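Local coordinates for adenylate isopentenyltransferase (Humulus lupulus, PDB 3A8T), which transfers an isopentenyl group from dimethylallyl diphosphate to the adenine N6 of ATP, ADP or AMP, a step of cytokinin biosynthesis in hop, at residues Ala223-Thr226 with Gly227-Ala231; Asn70-Lys73 with Met74-Tyr77; Tyr240-Lys243 with Phe244-Gly247; Gly79-Thr83 with Thr84-Ser88; Ser183-Val186 with Leu187-Leu191. One frame throughout, in Å; residues are numbered along the deposited sequence.

From the N terminus, contact 2 comes first, in the loop that leaves strand 66-70 of the parallel sheet, and contact 4 follows after one residue in the same connection to strand 97-98. Contact 5 is the first turns of helix 184-201, after strand 174-181. Contact 1 lies in the loop between helices 203-210 and 234-243, and contact 3 lies where the second of these helices runs out into a loop. Each closes a local turn, and all five run in series without nesting or crossing. Contacts 1, 2 and 4 touch one another round ATP. Contact 5 stays about 8 Å from contact 4 between nearest atoms, and contact 3 is peripheral.

Contact 1. Residues Ala223-Thr226 with Gly227-Ala231; sequences ATRT and GLRKA. With ATP (adenosine-5'-triphosphate), chain B.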
# COMPACT_ATOMS: atom_id res chain seq x y z
N ALA A 223 13.52 -0.18 8.75
CA ALA A 223 13.77 -1.60 8.88
C ALA A 223 13.58 -2.14 10.26
O ALA A 223 12.99 -3.19 10.44
CB ALA A 223 15.16 -1.95 8.37
N THR A 224 14.09 -1.41 11.24
CA THR A 224 13.98 -1.83 12.63
C THR A 224 13.08 -0.98 13.48
O THR A 224 13.04 -1.16 14.68
CB THR A 224 15.37 -1.91 13.32
OG1 THR A 224 16.13 -0.72 13.06
CG2 THR A 224 16.09 -3.06 12.80
N ARG A 225 12.38 -0.03 12.88
CA ARG A 225 11.46 0.76 13.68
C ARG A 225 10.28 -0.16 13.94
O ARG A 225 10.24 -1.31 13.47
CB ARG A 225 11.08 2.03 12.97
CG ARG A 225 12.11 3.11 13.23
CD ARG A 225 12.33 4.19 12.09
NE ARG A 225 11.28 5.19 12.10
CZ ARG A 225 11.40 6.49 12.38
NH1 ARG A 225 12.56 7.07 12.69
NH2 ARG A 225 10.30 7.21 12.38
N THR A 226 9.34 0.30 14.75
CA THR A 226 8.20 -0.53 15.03
C THR A 226 6.88 0.11 14.63
O THR A 226 6.65 1.29 14.86
CB THR A 226 8.19 -0.95 16.54
OG1 THR A 226 6.98 -1.65 16.84
CG2 THR A 226 8.26 0.27 17.42
N GLY A 227 6.03 -0.70 13.98
CA GLY A 227 4.69 -0.30 13.57
C GLY A 227 4.60 0.84 12.54
O GLY A 227 5.44 0.93 11.61
N LEU A 228 3.57 1.68 12.72
CA LEU A 228 3.34 2.84 11.86
C LEU A 228 4.58 3.73 11.71
O LEU A 228 4.74 4.42 10.73
CB LEU A 228 2.17 3.68 12.37
CG LEU A 228 1.78 4.84 11.44
CD1 LEU A 228 1.42 4.26 10.11
CD2 LEU A 228 0.61 5.64 11.93
N ARG A 229 5.49 3.69 12.69
CA ARG A 229 6.66 4.53 12.59
C ARG A 229 7.66 4.00 11.52
O ARG A 229 8.64 4.65 11.23
CB ARG A 229 7.30 4.73 13.98
CG ARG A 229 6.41 5.53 14.87
CD ARG A 229 7.11 6.08 16.11
NE ARG A 229 8.31 6.83 15.77
CZ ARG A 229 8.34 8.06 15.25
NH1 ARG A 229 7.22 8.75 15.01
NH2 ARG A 229 9.50 8.56 14.86
N LYS A 230 7.38 2.83 10.96
CA LYS A 230 8.17 2.27 9.87
C LYS A 230 7.80 2.86 8.48
O LYS A 230 8.60 2.75 7.57
CB LYS A 230 7.96 0.76 9.74
CG LYS A 230 8.41 -0.04 10.93
CD LYS A 230 8.11 -1.51 10.68
CE LYS A 230 9.34 -2.19 10.15
NZ LYS A 230 9.01 -3.57 9.70
N ALA A 231 6.61 3.44 8.35
CA ALA A 231 6.09 4.00 7.09
C ALA A 231 7.09 4.84 6.35
O ALA A 231 7.75 5.65 6.97
CB ALA A 231 4.85 4.82 7.40
PG ATP B . 9.09 -6.79 5.29
O1G ATP B . 8.60 -7.93 6.13
O2G ATP B . 9.43 -5.55 6.29
O3G ATP B . 10.44 -7.21 4.51
PB ATP B . 6.55 -7.00 4.23
O1B ATP B . 6.42 -8.15 3.38
O2B ATP B . 6.29 -7.45 5.69
O3B ATP B . 8.00 -6.35 4.10
PA ATP B . 5.77 -4.62 2.92
O1A ATP B . 6.68 -4.88 1.82
O2A ATP B . 4.39 -4.09 2.27
O3A ATP B . 5.38 -5.95 3.82
O5' ATP B . 6.26 -3.39 3.87
C5' ATP B . 7.63 -3.39 4.14
C4' ATP B . 8.00 -1.98 4.52
O4' ATP B . 7.67 -1.10 3.43
C3' ATP B . 7.21 -1.40 5.72
O3' ATP B . 7.85 -1.74 6.95
C2' ATP B . 7.21 0.10 5.42
O2' ATP B . 8.37 0.69 5.91
C1' ATP B . 7.16 0.20 3.92
N9 ATP B . 5.76 0.41 3.45
C8 ATP B . 4.87 -0.56 3.01
N7 ATP B . 3.68 -0.04 2.78
C5 ATP B . 3.72 1.30 3.04
C6 ATP B . 2.79 2.41 2.99
N6 ATP B . 1.48 2.25 2.61
N1 ATP B . 3.24 3.63 3.34
C2 ATP B . 4.50 3.83 3.71
N3 ATP B . 5.40 2.84 3.78
C4 ATP B . 5.08 1.60 3.47
O HOH W 1 10.95 -4.57 12.37
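Two guanidinium groups of like charge, those of Arg225 and Arg229, come together with NH2 of Arg225 2.9 Å from NH2 of Arg229, their planes 39° apart. They meet in the nucleotide-binding loop between helices 203-210 and 234-243, where Leu228-Lys230 form a short 3-10 turn. Asp238 probably offsets the repulsion, its OD2 forming salt bridges with both NH2 groups; Asp217 and Asp215 bind Arg229 further, Asp217 through NE and Asp215 through NH1. The side chain of Arg225 also grips the turn side-on. Its NE donates to Arg229 O at 2.8 Å with a nearly straight bond (167°), from above the carbonyl plane, while its NH2 reaches the same oxygen at 3.3 Å within that plane, on a lone pair. The bend in Arg225 at chi3 (78°) turns this edge of the guanidinium onto the carbonyl. Two bonds to one oxygen probably fix the rotation of the group. In the other direction, Thr226 O receives a weak bond from Arg229 N. Lys230 runs past Arg225 on the ATP side, its CG 3.4 Å from Arg225 O. A water accepts a weak bond from Lys230 NZ and donates to Ala223 O, linking the lysine tip to Ala223. The backbone of Lys230 serves the nucleotide directly: ATP O2' donates to Lys230 O at 2.7 Å.

Contact 2. Residues Asn70-Lys73 with Met74-Tyr77; sequences NSDK and MQVY. With ATP (adenosine-5'-triphosphate), chain B.
With CG of Asp72 anti to the backbone N (chi1 175°) and CG of Gln75 anti to its own carbonyl carbon (chi1 -70°), the Asp72 carboxylate and the Gln75 amide stack, their planes 20° apart and Gln75 CG 3.3 Å from Asp72 OD1. The same oxygen accepts two backbone bonds from opposite faces of the carboxylate plane, Met74 N at 2.9 Å, nearly along the C-O axis, and Gln75 N at 3.0 Å, on the anti side. These hold the carboxylate against the start of a type I turn from Met74 to Tyr77 and leave OD2 directed at the nucleotide, where ATP N6 donates to Asp72 OD2 at 3.3 Å in a straight bond. An alanine here would probably leave the amides of Met74 and Gln75 without their shared acceptor and ATP N6 without the Asp72 OD2 partner. Beyond CG the Lys73 chain is extended and runs alongside Met74 to the phosphates, with NZ 3.1 Å from ATP O2G and weakly bonded to O2B. Met74 CG packs 3.6 Å from ATP C4, against the face of the purine. Farther along the turn, Val76 CG2 covers one face of the Tyr77 ring. Gln75 NE2 is held by Thr84 O, the oxygen that also receives ATP N6. The segment thus joins the end of strand 66-70 to the adenine and phosphate ends of the ATP site of an isopentenyltransferase with a P-loop NTPase-like fold.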
# COMPACT_ATOMS: atom_id res chain seq x y z
N ASN A 70 -7.90 -5.06 3.69
CA ASN A 70 -6.61 -4.44 3.43
C ASN A 70 -5.50 -5.36 3.91
O ASN A 70 -5.57 -5.85 5.04
CB ASN A 70 -6.49 -3.15 4.20
CG ASN A 70 -5.07 -2.65 4.25
OD1 ASN A 70 -4.48 -2.52 5.29
ND2 ASN A 70 -4.53 -2.39 3.10
N SER A 71 -4.49 -5.59 3.07
CA SER A 71 -3.32 -6.44 3.40
C SER A 71 -2.00 -5.65 3.43
O SER A 71 -0.93 -6.22 3.47
CB SER A 71 -3.17 -7.60 2.42
OG SER A 71 -3.05 -7.13 1.10
N ASP A 72 -2.10 -4.33 3.39
CA ASP A 72 -0.92 -3.46 3.46
C ASP A 72 -0.67 -3.26 4.98
O ASP A 72 -1.53 -2.81 5.73
CB ASP A 72 -1.23 -2.18 2.72
CG ASP A 72 -0.14 -1.17 2.84
OD1 ASP A 72 0.19 -0.78 3.98
OD2 ASP A 72 0.37 -0.74 1.80
N LYS A 73 0.49 -3.67 5.46
CA LYS A 73 0.74 -3.59 6.89
C LYS A 73 0.88 -2.21 7.55
O LYS A 73 0.78 -2.11 8.77
CB LYS A 73 1.94 -4.50 7.26
CG LYS A 73 3.31 -3.98 6.91
CD LYS A 73 4.38 -4.97 7.41
CE LYS A 73 5.76 -4.29 7.52
NZ LYS A 73 6.82 -5.17 8.00
N MET A 74 1.09 -1.15 6.76
CA MET A 74 1.15 0.19 7.34
C MET A 74 -0.28 0.75 7.39
O MET A 74 -0.67 1.45 8.33
CB MET A 74 2.06 1.12 6.50
CG MET A 74 3.57 0.87 6.69
SD MET A 74 4.04 1.04 8.48
CE MET A 74 4.31 -0.64 8.88
N GLN A 75 -1.08 0.41 6.37
CA GLN A 75 -2.44 0.88 6.25
C GLN A 75 -3.42 0.34 7.27
O GLN A 75 -4.57 0.78 7.29
CB GLN A 75 -2.96 0.59 4.84
CG GLN A 75 -2.29 1.45 3.79
CD GLN A 75 -2.96 1.42 2.46
OE1 GLN A 75 -4.00 0.82 2.28
NE2 GLN A 75 -2.37 2.09 1.51
N VAL A 76 -2.96 -0.59 8.10
CA VAL A 76 -3.85 -1.18 9.08
C VAL A 76 -3.99 -0.21 10.23
O VAL A 76 -4.95 -0.29 10.96
CB VAL A 76 -3.34 -2.59 9.65
CG1 VAL A 76 -3.31 -3.62 8.57
CG2 VAL A 76 -1.92 -2.49 10.30
N TYR A 77 -3.05 0.71 10.39
CA TYR A 77 -3.06 1.63 11.50
C TYR A 77 -3.85 2.86 11.21
O TYR A 77 -3.83 3.32 10.09
CB TYR A 77 -1.65 2.06 11.85
CG TYR A 77 -0.72 0.91 12.18
CD1 TYR A 77 -0.87 0.17 13.34
CD2 TYR A 77 0.28 0.54 11.29
CE1 TYR A 77 -0.04 -0.91 13.61
CE2 TYR A 77 1.12 -0.54 11.55
CZ TYR A 77 0.95 -1.26 12.70
OH TYR A 77 1.74 -2.32 12.96
PG ATP B . 9.09 -6.79 5.29
O1G ATP B . 8.60 -7.93 6.13
O2G ATP B . 9.43 -5.55 6.29
O3G ATP B . 10.44 -7.21 4.51
PB ATP B . 6.55 -7.00 4.23
O1B ATP B . 6.42 -8.15 3.38
O2B ATP B . 6.29 -7.45 5.69
O3B ATP B . 8.00 -6.35 4.10
PA ATP B . 5.77 -4.62 2.92
O1A ATP B . 6.68 -4.88 1.82
O2A ATP B . 4.39 -4.09 2.27
O3A ATP B . 5.38 -5.95 3.82
O5' ATP B . 6.26 -3.39 3.87
C5' ATP B . 7.63 -3.39 4.14
C4' ATP B . 8.00 -1.98 4.52
O4' ATP B . 7.67 -1.10 3.43
C3' ATP B . 7.21 -1.40 5.72
O3' ATP B . 7.85 -1.74 6.95
C2' ATP B . 7.21 0.10 5.42
O2' ATP B . 8.37 0.69 5.91
C1' ATP B . 7.16 0.20 3.92
N9 ATP B . 5.76 0.41 3.45
C8 ATP B . 4.87 -0.56 3.01
N7 ATP B . 3.68 -0.04 2.78
C5 ATP B . 3.72 1.30 3.04
C6 ATP B . 2.79 2.41 2.99
N6 ATP B . 1.48 2.25 2.61
N1 ATP B . 3.24 3.63 3.34
C2 ATP B . 4.50 3.83 3.71
N3 ATP B . 5.40 2.84 3.78
C4 ATP B . 5.08 1.60 3.47

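Contact 3. Residues Tyr240-Lys243 with Phe244-Gly247; sequences YFEK and FRPG
Phe244 leaves the C-terminal end of helix 234-243 and folds its side chain back against the last turn. Its CB sits over the face of the Tyr240 ring, 4.3 Å from the centroid, in a CH-pi contact. Next, CG lies 3.4 Å from Lys243 C, and CD2 meets Tyr240 CE1 at 3.9 Å. The side chains of Tyr240 and Phe244 cross at about a right angle, with the ring planes inclined at 41°. Toward the tip, CE2 lies near Lys243 CB, which makes a CH-pi contact with one face of the Phe244 ring. CG of Phe244 stands anti to its carbonyl carbon (chi1 -58°), which brings the ring beside Lys243 CB and Tyr240. The backbone bond Phe244 N to Tyr240 O, 2.9 Å, joins residues four apart. Beyond it, Pro246 CG rests over the Phe241 ring, while Phe244 O lies at that ring's edge. Helix 257-289 packs on Tyr240 and Phe244, and Ala208 of helix 203-210 touches Phe241 and Pro246, so the exit of one helix is wedged between two others. On the exposed side, Arg245 turns back to Glu242: NE donates almost straight to Glu242 O at 3.0 Å, and NH2 forms a salt bridge with Glu242 OE1 at 3.1 Å.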
# COMPACT_ATOMS: atom_id res chain seq x y z
N TYR A 240 15.06 15.45 9.03
CA TYR A 240 14.88 16.87 8.77
C TYR A 240 14.41 17.61 10.03
O TYR A 240 14.98 18.60 10.39
CB TYR A 240 13.85 17.07 7.67
CG TYR A 240 13.47 18.48 7.47
CD1 TYR A 240 14.22 19.31 6.63
CD2 TYR A 240 12.36 19.01 8.09
CE1 TYR A 240 13.86 20.63 6.41
CE2 TYR A 240 11.99 20.34 7.87
CZ TYR A 240 12.74 21.14 7.03
OH TYR A 240 12.34 22.43 6.80
N PHE A 241 13.39 17.12 10.70
CA PHE A 241 12.91 17.79 11.90
C PHE A 241 14.01 17.79 13.00
O PHE A 241 14.00 18.59 13.92
CB PHE A 241 11.64 17.11 12.44
CG PHE A 241 10.47 17.15 11.51
CD1 PHE A 241 10.02 18.34 10.96
CD2 PHE A 241 9.76 15.98 11.19
CE1 PHE A 241 8.89 18.37 10.12
CE2 PHE A 241 8.61 16.04 10.33
CZ PHE A 241 8.20 17.21 9.82
N GLU A 242 14.94 16.86 12.92
CA GLU A 242 16.02 16.80 13.89
C GLU A 242 16.64 18.17 13.97
O GLU A 242 16.83 18.74 15.04
CB GLU A 242 17.09 15.80 13.46
CG GLU A 242 17.99 15.47 14.61
CD GLU A 242 17.17 15.19 15.85
OE1 GLU A 242 17.48 15.73 16.93
OE2 GLU A 242 16.19 14.42 15.73
N LYS A 243 16.96 18.68 12.80
CA LYS A 243 17.56 19.99 12.67
C LYS A 243 16.56 21.12 12.68
O LYS A 243 16.82 22.15 13.31
CB LYS A 243 18.42 20.06 11.43
CG LYS A 243 19.75 19.35 11.63
CD LYS A 243 20.59 19.39 10.38
CE LYS A 243 19.78 18.91 9.15
NZ LYS A 243 18.96 17.68 9.49
N PHE A 244 15.41 20.93 12.03
CA PHE A 244 14.39 21.98 11.96
C PHE A 244 13.05 21.55 12.55
O PHE A 244 12.13 21.11 11.84
CB PHE A 244 14.25 22.38 10.51
CG PHE A 244 15.54 22.86 9.93
CD1 PHE A 244 16.05 24.11 10.27
CD2 PHE A 244 16.25 22.09 9.06
CE1 PHE A 244 17.25 24.56 9.75
CE2 PHE A 244 17.47 22.55 8.52
CZ PHE A 244 17.96 23.79 8.88
N ARG A 245 12.97 21.66 13.88
CA ARG A 245 11.77 21.25 14.61
C ARG A 245 10.58 21.95 14.02
O ARG A 245 10.69 23.05 13.54
CB ARG A 245 11.90 21.56 16.11
CG ARG A 245 13.11 20.91 16.83
CD ARG A 245 13.28 19.41 16.52
NE ARG A 245 14.55 18.83 16.99
CZ ARG A 245 14.69 18.27 18.18
NH1 ARG A 245 13.63 18.23 18.98
NH2 ARG A 245 15.87 17.77 18.59
N PRO A 246 9.42 21.29 14.03
CA PRO A 246 8.16 21.84 13.50
C PRO A 246 7.76 23.26 14.02
O PRO A 246 7.52 23.47 15.20
CB PRO A 246 7.14 20.75 13.87
CG PRO A 246 7.98 19.51 13.83
CD PRO A 246 9.23 19.91 14.51
N GLY A 247 7.68 24.23 13.12
CA GLY A 247 7.33 25.56 13.56
C GLY A 247 8.54 26.43 13.88
O GLY A 247 8.41 27.65 14.09
O HOH W 2 14.98 23.80 14.94

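Contact 4. Residues Gly79-Thr83 with Thr84-Ser88; sequences GLDIT and TNKIS. With ATP (adenosine-5'-triphosphate), chain B.
Leu80 O is gripped twice by Thr84, and this is the tight, buried heart of the turn. Thr84 OG1 donates to it at 2.7 Å from above the carbonyl plane, and Thr84 N does so at 2.9 Å, nearly in line with the C=O bond. The hydroxyl reaches back because OG1 stands between the backbone N and the carbonyl carbon (chi1 53°), which leaves CG2 to pack towards Leu228 and Leu80. With an alanine at Thr84 the hydroxyl bond to Leu80 O would be lost, and the turn that presents the Thr84 carbonyl to adenine is likely to be held less firmly. Around it the backbone closes further: Asn85 N donates to Ile82 O in a type I beta turn from Ile82 to Asn85, and Lys86 N to Asp81 O at 3.0 Å. This is the adenine-recognition loop between strands 66-70 and 97-98, and it places Thr84 O 2.6 Å from the amino group ATP N6, which donates to it at 167°. The outer side is looser. Asp81, exposed, meets Lys86 obliquely in a salt bridge of Asp81 OD1 with Lys86 NZ at 3.3 Å, and the bond within it is weak. Lys86 NZ has a stronger partner in Tyr77 O, and the bend at chi4 (75°) turns it inward, where it also makes a weak bond to Thr84 OG1.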
# COMPACT_ATOMS: atom_id res chain seq x y z
N GLY A 79 -4.25 6.67 11.15
CA GLY A 79 -3.18 7.65 11.15
C GLY A 79 -2.43 7.74 9.83
O GLY A 79 -2.45 6.78 9.02
N LEU A 80 -1.78 8.90 9.63
CA LEU A 80 -1.00 9.21 8.43
C LEU A 80 -1.70 8.72 7.19
O LEU A 80 -1.08 8.05 6.38
CB LEU A 80 0.39 8.58 8.51
CG LEU A 80 1.25 8.88 9.77
CD1 LEU A 80 2.53 8.07 9.68
CD2 LEU A 80 1.56 10.35 9.93
N ASP A 81 -2.97 9.05 7.05
CA ASP A 81 -3.77 8.64 5.92
C ASP A 81 -3.08 9.01 4.61
O ASP A 81 -3.10 8.22 3.64
CB ASP A 81 -5.16 9.25 6.03
CG ASP A 81 -5.96 8.73 7.25
OD1 ASP A 81 -5.69 7.63 7.76
OD2 ASP A 81 -6.91 9.39 7.71
N ILE A 82 -2.43 10.18 4.58
CA ILE A 82 -1.72 10.63 3.36
C ILE A 82 -0.44 9.84 3.15
O ILE A 82 -0.27 9.21 2.13
CB ILE A 82 -1.34 12.14 3.40
CG1 ILE A 82 -2.59 12.99 3.32
CG2 ILE A 82 -0.42 12.54 2.18
CD1 ILE A 82 -2.33 14.49 3.67
N THR A 83 0.43 9.89 4.14
CA THR A 83 1.71 9.22 4.10
C THR A 83 1.61 7.74 3.75
O THR A 83 2.45 7.24 3.00
CB THR A 83 2.50 9.40 5.46
OG1 THR A 83 2.65 10.80 5.78
CG2 THR A 83 3.92 8.78 5.33
N THR A 84 0.57 7.07 4.23
CA THR A 84 0.41 5.65 3.97
C THR A 84 -0.31 5.29 2.70
O THR A 84 -0.36 4.12 2.34
CB THR A 84 -0.27 4.86 5.17
OG1 THR A 84 -1.50 5.48 5.53
CG2 THR A 84 0.67 4.79 6.40
N ASN A 85 -0.80 6.33 2.02
CA ASN A 85 -1.50 6.23 0.77
C ASN A 85 -2.81 5.46 0.91
O ASN A 85 -3.12 4.59 0.08
CB ASN A 85 -0.60 5.59 -0.28
CG ASN A 85 0.88 6.14 -0.24
OD1 ASN A 85 1.83 5.47 0.31
ND2 ASN A 85 1.09 7.33 -0.84
N LYS A 86 -3.58 5.73 1.97
CA LYS A 86 -4.85 5.02 2.11
C LYS A 86 -5.82 5.54 1.05
O LYS A 86 -5.91 6.74 0.79
CB LYS A 86 -5.49 5.26 3.46
CG LYS A 86 -4.92 4.60 4.60
CD LYS A 86 -5.71 5.00 5.80
CE LYS A 86 -5.22 4.30 7.05
NZ LYS A 86 -3.97 4.82 7.61
N ILE A 87 -6.52 4.63 0.40
CA ILE A 87 -7.49 5.06 -0.57
C ILE A 87 -8.52 6.00 0.14
O ILE A 87 -9.06 5.62 1.18
CB ILE A 87 -8.19 3.82 -1.23
CG1 ILE A 87 -9.23 4.28 -2.28
CG2 ILE A 87 -8.88 2.97 -0.15
CD1 ILE A 87 -9.58 3.19 -3.36
N SER A 88 -8.81 7.18 -0.42
CA SER A 88 -9.80 8.11 0.21
C SER A 88 -11.16 7.46 0.29
O SER A 88 -11.50 6.62 -0.58
CB SER A 88 -9.96 9.40 -0.58
OG SER A 88 -10.69 9.23 -1.78
PG ATP B . 9.09 -6.79 5.29
O1G ATP B . 8.60 -7.93 6.13
O2G ATP B . 9.43 -5.55 6.29
O3G ATP B . 10.44 -7.21 4.51
PB ATP B . 6.55 -7.00 4.23
O1B ATP B . 6.42 -8.15 3.38
O2B ATP B . 6.29 -7.45 5.69
O3B ATP B . 8.00 -6.35 4.10
PA ATP B . 5.77 -4.62 2.92
O1A ATP B . 6.68 -4.88 1.82
O2A ATP B . 4.39 -4.09 2.27
O3A ATP B . 5.38 -5.95 3.82
O5' ATP B . 6.26 -3.39 3.87
C5' ATP B . 7.63 -3.39 4.14
C4' ATP B . 8.00 -1.98 4.52
O4' ATP B . 7.67 -1.10 3.43
C3' ATP B . 7.21 -1.40 5.72
O3' ATP B . 7.85 -1.74 6.95
C2' ATP B . 7.21 0.10 5.42
O2' ATP B . 8.37 0.69 5.91
C1' ATP B . 7.16 0.20 3.92
N9 ATP B . 5.76 0.41 3.45
C8 ATP B . 4.87 -0.56 3.01
N7 ATP B . 3.68 -0.04 2.78
C5 ATP B . 3.72 1.30 3.04
C6 ATP B . 2.79 2.41 2.99
N6 ATP B . 1.48 2.25 2.61
N1 ATP B . 3.24 3.63 3.34
C2 ATP B . 4.50 3.83 3.71
N3 ATP B . 5.40 2.84 3.78
C4 ATP B . 5.08 1.60 3.47

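Contact 5. Residues Ser183-Val186 with Leu187-Leu191; sequences SVKV and LTDYL
Lys185 lies across Asp189 one helical turn further on, its ammonium held against both carboxylate oxygens. This is an i to i+4 salt bridge on the first turns of helix 184-201, which follows strand 174-181 of the parallel sheet. NZ is 2.8 Å from Asp189 OD1, which it meets on the syn side, 20° out of the carboxylate plane, and makes a weak bond to Asp189 OD2 at 3.0 Å. Lys185 gets there by leaving with CG anti to the backbone N (chi1 -163°) and then bending at chi2 and chi4, which carries the chain forward along the helix to Asp189, over its exposed side. The backbone beneath is regular. Leu187 N bonds to Ser183 O, Thr188 N to Val184 O, Asp189 N to Lys185 O and Tyr190 N to Val186 O, each linking residues four apart. Ser183 holds the N-cap position, although its side chain makes no capping bond; its backbone N is bonded to Thr302 OG1. On the buried side, Val186 packs on Phe305 and Arg306 of helix 302-309, and the Tyr190 ring meets that of Phe305 edge-to-face. Leu187 reaches inward to Ala279 of helix 257-289 and to Ala48 and Thr51 of the ATP-binding loop. Its CB lies 3.4 Å from Ser183 O, and Thr188 CB sits 3.1 Å from Val184 O.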
# COMPACT_ATOMS: atom_id res chain seq x y z
N SER A 183 5.99 -1.80 -15.59
CA SER A 183 7.42 -1.85 -15.79
C SER A 183 8.13 -1.02 -14.71
O SER A 183 7.65 0.04 -14.34
CB SER A 183 7.75 -1.33 -17.16
OG SER A 183 7.43 -2.35 -18.09
N VAL A 184 9.25 -1.51 -14.18
CA VAL A 184 9.95 -0.78 -13.13
C VAL A 184 10.13 0.70 -13.40
O VAL A 184 9.72 1.53 -12.59
CB VAL A 184 11.34 -1.42 -12.79
CG1 VAL A 184 11.12 -2.63 -11.88
CG2 VAL A 184 12.09 -1.83 -14.05
N LYS A 185 10.70 1.03 -14.55
CA LYS A 185 10.90 2.44 -14.88
C LYS A 185 9.62 3.27 -14.79
O LYS A 185 9.62 4.34 -14.23
CB LYS A 185 11.51 2.62 -16.26
CG LYS A 185 12.09 4.00 -16.45
CD LYS A 185 12.87 4.41 -15.17
CE LYS A 185 13.60 5.75 -15.29
NZ LYS A 185 12.76 6.88 -15.76
N VAL A 186 8.53 2.81 -15.38
CA VAL A 186 7.30 3.57 -15.30
C VAL A 186 6.83 3.67 -13.84
O VAL A 186 6.41 4.73 -13.39
CB VAL A 186 6.22 2.91 -16.18
CG1 VAL A 186 4.86 3.64 -16.02
CG2 VAL A 186 6.69 2.97 -17.62
N LEU A 187 6.95 2.57 -13.11
CA LEU A 187 6.53 2.50 -11.73
C LEU A 187 7.34 3.48 -10.92
O LEU A 187 6.81 4.30 -10.20
CB LEU A 187 6.69 1.08 -11.21
CG LEU A 187 6.16 0.85 -9.79
CD1 LEU A 187 4.71 1.28 -9.69
CD2 LEU A 187 6.39 -0.61 -9.39
N THR A 188 8.64 3.38 -11.06
CA THR A 188 9.61 4.26 -10.44
C THR A 188 9.21 5.73 -10.63
O THR A 188 9.05 6.49 -9.67
CB THR A 188 10.98 3.95 -11.09
OG1 THR A 188 11.59 2.87 -10.40
CG2 THR A 188 11.88 5.13 -11.09
N ASP A 189 9.05 6.13 -11.88
CA ASP A 189 8.63 7.47 -12.20
C ASP A 189 7.26 7.82 -11.63
O ASP A 189 7.03 8.95 -11.17
CB ASP A 189 8.61 7.65 -13.73
CG ASP A 189 10.02 7.70 -14.32
OD1 ASP A 189 10.16 7.78 -15.56
OD2 ASP A 189 11.00 7.67 -13.52
N TYR A 190 6.32 6.88 -11.65
CA TYR A 190 5.01 7.21 -11.10
C TYR A 190 5.11 7.42 -9.62
O TYR A 190 4.55 8.33 -9.10
CB TYR A 190 3.98 6.15 -11.42
CG TYR A 190 2.69 6.41 -10.75
CD1 TYR A 190 1.79 7.36 -11.24
CD2 TYR A 190 2.36 5.71 -9.59
CE1 TYR A 190 0.58 7.62 -10.56
CE2 TYR A 190 1.16 5.93 -8.94
CZ TYR A 190 0.28 6.89 -9.42
OH TYR A 190 -0.87 7.11 -8.68
N LEU A 191 5.89 6.57 -8.97
CA LEU A 191 6.13 6.62 -7.53
C LEU A 191 6.80 7.92 -7.05
O LEU A 191 6.53 8.36 -5.96
CB LEU A 191 6.99 5.45 -7.13
CG LEU A 191 6.40 4.16 -6.53
CD1 LEU A 191 4.88 4.11 -6.49
CD2 LEU A 191 7.03 3.02 -7.26